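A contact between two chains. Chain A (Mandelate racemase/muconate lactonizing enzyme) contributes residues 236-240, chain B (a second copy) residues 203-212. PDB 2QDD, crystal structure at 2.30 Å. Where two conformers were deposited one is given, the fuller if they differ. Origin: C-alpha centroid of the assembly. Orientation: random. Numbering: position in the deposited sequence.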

ATOM      1  N   VAL A 236     -10.297  14.460   8.772  1.00 24.48           N
ATOM      2  CA  VAL A 236     -11.192  15.036   9.794  1.00 20.66           C
ATOM      3  C   VAL A 236     -11.437  14.040  10.941  1.00 21.58           C
ATOM      4  O   VAL A 236     -11.025  12.881  10.857  1.00 21.55           O
ATOM      5  CB  VAL A 236     -12.556  15.531   9.184  1.00 20.22           C
ATOM      6  CG1 VAL A 236     -12.324  16.455   7.986  1.00 18.25           C
ATOM      7  CG2 VAL A 236     -13.445  14.368   8.780  1.00 16.42           C
ATOM      8  N   ALA A 237     -12.115  14.491  11.995  1.00 25.73           N
ATOM      9  CA  ALA A 237     -12.244  13.724  13.241  1.00 24.48           C
ATOM     10  C   ALA A 237     -13.645  13.147  13.528  1.00 25.17           C
ATOM     11  O   ALA A 237     -13.831  12.449  14.530  1.00 26.84           O
ATOM     12  CB  ALA A 237     -11.755  14.558  14.415  1.00 23.33           C
ATOM     13  N   ASN A 238     -14.611  13.435  12.650  1.00 23.19           N
ATOM     14  CA  ASN A 238     -16.012  13.004  12.808  1.00 23.17           C
ATOM     15  C   ASN A 238     -16.253  11.605  12.254  1.00 27.69           C
ATOM     16  O   ASN A 238     -15.598  11.216  11.283  1.00 25.06           O
ATOM     17  CB  ASN A 238     -16.940  13.950  12.039  1.00 25.98           C
ATOM     18  CG  ASN A 238     -17.013  15.324  12.651  1.00 31.42           C
ATOM     19  OD1 ASN A 238     -16.073  16.106  12.544  1.00 37.17           O
ATOM     20  ND2 ASN A 238     -18.141  15.634  13.284  1.00 27.97           N
ATOM     21  N   PRO A 239     -17.217  10.856  12.842  1.00 22.97           N
ATOM     22  CA  PRO A 239     -17.773   9.664  12.191  1.00 24.59           C
ATOM     23  C   PRO A 239     -18.459   9.985  10.858  1.00 22.06           C
ATOM     24  O   PRO A 239     -19.214  10.953  10.771  1.00 23.63           O
ATOM     25  CB  PRO A 239     -18.821   9.158  13.205  1.00 25.13           C
ATOM     26  CG  PRO A 239     -18.433   9.746  14.500  1.00 22.48           C
ATOM     27  CD  PRO A 239     -17.834  11.086  14.162  1.00 26.82           C
ATOM     28  N   ILE A 240     -18.188   9.175   9.837  1.00 25.91           N
ATOM     29  CA  ILE A 240     -18.747   9.404   8.505  0.50 27.56           C
ATOM     30  C   ILE A 240     -19.754   8.317   8.143  1.00 26.03           C
ATOM     31  O   ILE A 240     -19.463   7.121   8.234  1.00 24.22           O
ATOM     32  CB  ILE A 240     -17.637   9.605   7.419  0.50 29.62           C
ATOM     33  CG1 ILE A 240     -17.215  11.074   7.371  0.50 33.71           C
ATOM     34  CG2 ILE A 240     -18.113   9.204   6.018  0.50 25.51           C
ATOM     35  CD1 ILE A 240     -15.873  11.340   7.980  0.50 41.93           C
TER
ATOM     36  N   PRO B 203     -16.776   1.119  16.072  1.00 28.01           N
ATOM     37  CA  PRO B 203     -15.851   2.177  15.631  1.00 27.81           C
ATOM     38  C   PRO B 203     -16.409   3.601  15.681  1.00 26.58           C
ATOM     39  O   PRO B 203     -15.689   4.515  16.070  1.00 27.15           O
ATOM     40  CB  PRO B 203     -15.524   1.778  14.190  1.00 28.88           C
ATOM     41  CG  PRO B 203     -15.642   0.309  14.187  1.00 23.65           C
ATOM     42  CD  PRO B 203     -16.796  -0.001  15.108  1.00 25.43           C
ATOM     43  N   ALA B 204     -17.684   3.765  15.325  1.00 27.19           N
ATOM     44  CA  ALA B 204     -18.365   5.063  15.335  1.00 26.97           C
ATOM     45  C   ALA B 204     -18.405   5.730  16.706  1.00 25.20           C
ATOM     46  O   ALA B 204     -18.123   6.925  16.832  1.00 31.89           O
ATOM     47  CB  ALA B 204     -19.770   4.898  14.814  1.00 25.32           C
ATOM     48  N   ILE B 205     -18.766   4.959  17.726  1.00 27.00           N
ATOM     49  CA  ILE B 205     -18.847   5.466  19.097  1.00 28.70           C
ATOM     50  C   ILE B 205     -17.449   5.776  19.623  1.00 26.62           C
ATOM     51  O   ILE B 205     -17.234   6.836  20.200  1.00 26.24           O
ATOM     52  CB  ILE B 205     -19.613   4.488  20.042  1.00 32.46           C
ATOM     53  CG1 ILE B 205     -21.080   4.371  19.613  1.00 39.53           C
ATOM     54  CG2 ILE B 205     -19.565   4.973  21.488  1.00 31.90           C
ATOM     55  CD1 ILE B 205     -21.754   3.064  20.035  1.00 48.49           C
ATOM     56  N   ALA B 206     -16.501   4.867  19.386  1.00 23.61           N
ATOM     57  CA  ALA B 206     -15.091   5.084  19.749  1.00 22.71           C
ATOM     58  C   ALA B 206     -14.509   6.380  19.185  1.00 24.88           C
ATOM     59  O   ALA B 206     -13.923   7.171  19.925  1.00 21.22           O
ATOM     60  CB  ALA B 206     -14.246   3.901  19.328  1.00 22.17           C
ATOM     61  N   VAL B 207     -14.692   6.596  17.884  1.00 25.41           N
ATOM     62  CA  VAL B 207     -14.229   7.818  17.217  1.00 28.03           C
ATOM     63  C   VAL B 207     -14.876   9.066  17.832  1.00 29.74           C
ATOM     64  O   VAL B 207     -14.188  10.047  18.106  1.00 35.99           O
ATOM     65  CB  VAL B 207     -14.440   7.735  15.677  1.00 28.24           C
ATOM     66  CG1 VAL B 207     -14.234   9.085  15.002  1.00 32.50           C
ATOM     67  CG2 VAL B 207     -13.492   6.705  15.073  1.00 21.36           C
ATOM     68  N   GLU B 208     -16.180   8.998  18.096  1.00 30.56           N
ATOM     69  CA  GLU B 208     -16.921  10.116  18.682  1.00 35.00           C
ATOM     70  C   GLU B 208     -16.508  10.478  20.108  1.00 31.32           C
ATOM     71  O   GLU B 208     -16.256  11.649  20.383  1.00 32.39           O
ATOM     72  CB  GLU B 208     -18.438   9.897  18.599  1.00 32.92           C
ATOM     73  CG  GLU B 208     -19.265  11.027  19.214  1.00 37.73           C
ATOM     74  CD  GLU B 208     -20.725  10.661  19.438  1.00 49.48           C
ATOM     75  OE1 GLU B 208     -21.074   9.463  19.322  1.00 54.95           O
ATOM     76  OE2 GLU B 208     -21.526  11.576  19.737  1.00 51.52           O
ATOM     77  N   VAL B 209     -16.432   9.500  21.014  1.00 30.40           N
ATOM     78  CA  VAL B 209     -15.959   9.809  22.368  1.00 28.67           C
ATOM     79  C   VAL B 209     -14.483  10.200  22.484  1.00 27.27           C
ATOM     80  O   VAL B 209     -14.161  11.163  23.174  1.00 24.85           O
ATOM     81  CB  VAL B 209     -16.502   8.886  23.532  1.00 33.80           C
ATOM     82  CG1 VAL B 209     -17.554   7.885  23.076  1.00 27.80           C
ATOM     83  CG2 VAL B 209     -15.391   8.228  24.332  1.00 25.42           C
ATOM     84  N   LEU B 210     -13.600   9.489  21.782  1.00 27.17           N
ATOM     85  CA  LEU B 210     -12.158   9.736  21.897  1.00 25.89           C
ATOM     86  C   LEU B 210     -11.706  11.020  21.220  1.00 25.67           C
ATOM     87  O   LEU B 210     -10.715  11.608  21.628  1.00 32.53           O
ATOM     88  CB  LEU B 210     -11.330   8.542  21.415  1.00 27.27           C
ATOM     89  CG  LEU B 210     -11.453   7.246  22.221  1.00 27.40           C
ATOM     90  CD1 LEU B 210     -10.599   6.141  21.621  1.00 25.88           C
ATOM     91  CD2 LEU B 210     -11.079   7.480  23.672  1.00 32.24           C
ATOM     92  N   ASN B 211     -12.447  11.472  20.213  1.00 27.27           N
ATOM     93  CA  ASN B 211     -12.203  12.787  19.627  1.00 27.60           C
ATOM     94  C   ASN B 211     -12.973  13.933  20.286  1.00 29.75           C
ATOM     95  O   ASN B 211     -12.890  15.074  19.838  1.00 32.57           O
ATOM     96  CB  ASN B 211     -12.418  12.766  18.106  1.00 25.56           C
ATOM     97  CG  ASN B 211     -11.378  11.915  17.381  1.00 26.66           C
ATOM     98  OD1 ASN B 211     -10.276  11.710  17.879  1.00 35.17           O
ATOM     99  ND2 ASN B 211     -11.727  11.427  16.198  1.00 25.74           N
ATOM    100  N   SER B 212     -13.708  13.627  21.356  1.00 32.69           N
ATOM    101  CA  SER B 212     -14.400  14.647  22.153  1.00 34.87           C
ATOM    102  C   SER B 212     -13.661  14.988  23.445  1.00 36.57           C
ATOM    103  O   SER B 212     -14.072  15.877  24.197  1.00 42.04           O
ATOM    104  CB  SER B 212     -15.815  14.186  22.484  1.00 32.88           C
ATOM    105  OG  SER B 212     -16.538  13.904  21.302  1.00 36.07           O
TER

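An irregular segment of chain A, Ala A237 to Pro A239, lies against one face of a helix in chain B that spans Pro B203 to Leu B210. The two run in opposite senses: Ala A237 lies nearest Asn B211, just past the last helical residue, with 6.5 Å between their CA atoms, whereas Pro A239 lies nearest Ala B204, the second residue of the helix, with 5.6 Å between CA atoms. The residues of chain B that touch chain A are Ala B204, Val B207, Glu B208 and Asn B211, the i, i+3, i+4, i+7 spacing that brings side chains onto a single helical face. The contact is small, burying 222 Å² summed over both sides.

Its one hydrogen bond joins a side chain to a backbone. Asn B211 ND2 donates to Ala A237 O at 2.9 Å, with an N-H...acceptor angle of 152°, satisfying a carbonyl that belongs to no regular strand or helix. The CA-to-CB bond of Asn B211 points toward chain A, and with chi1 at -67° (m) and chi2 at -25° the amide is carried to the carbonyl with its nitrogen foremost. Asn B211 N remains bonded to Val B207 O at 3.1 Å, so the residue is still tied to the last turn while its side chain reaches across. Asn B211 ND2 also lies 3.6 Å from Ala A237 CB, and it hydrogen-bonds elsewhere in the structure as well.

One turn earlier, Val B207 meets the same carbonyl. Its CA-to-CB bond points toward chain A, and its t rotamer (chi1 168°) places CG1 near the chain A backbone: CG1 lies 3.4 Å from Ala A237 O and 4.1 Å from Pro A239 N. The carbonyl thus receives the amide of Asn B211 while a methyl of Val B207 rests against it in van der Waals contact. Val B207 CG2 is 5.8 Å from Ala A237 O, out of contact.

Pro A239 has the largest area covered by the other stretch, 64 Å². Its CA-to-CB bond points toward the helix, and its ring, in the C-gamma exo pucker, spans several helix residues. Pro A239 CD meets Val B207 CG1 at 4.2 Å, CG approaches Ala B204 O at 3.7 Å, and the same CG lies 4.1 Å from Glu B208 CB. Ala B204 O is already the acceptor for Glu B208 N at 3.1 Å, so the ring packs on a carbonyl engaged within the helix. Glu B208 offers its aliphatic base rather than its charge: with chi1 and chi2 both t, the chain is extended, its carboxylate lies farther from the ring than CB does, and OE1 is hydrogen-bonded elsewhere in the structure.

Between Ala A237 and Pro A239, Asn A238 makes only a backbone contact and directs its CA-to-CB bond away from chain B. As that direction dictates, Asn A238 CB, its nearest side-chain atom, is 6.3 Å from Val B207 CG1; chi1 is -69° (m), and ND2 finds a partner elsewhere. Beyond the helix, Ser B212, also m, turns OG back to Glu B208 O in a very short 2.5 Å hydrogen bond, linking the turn to the final helical residues.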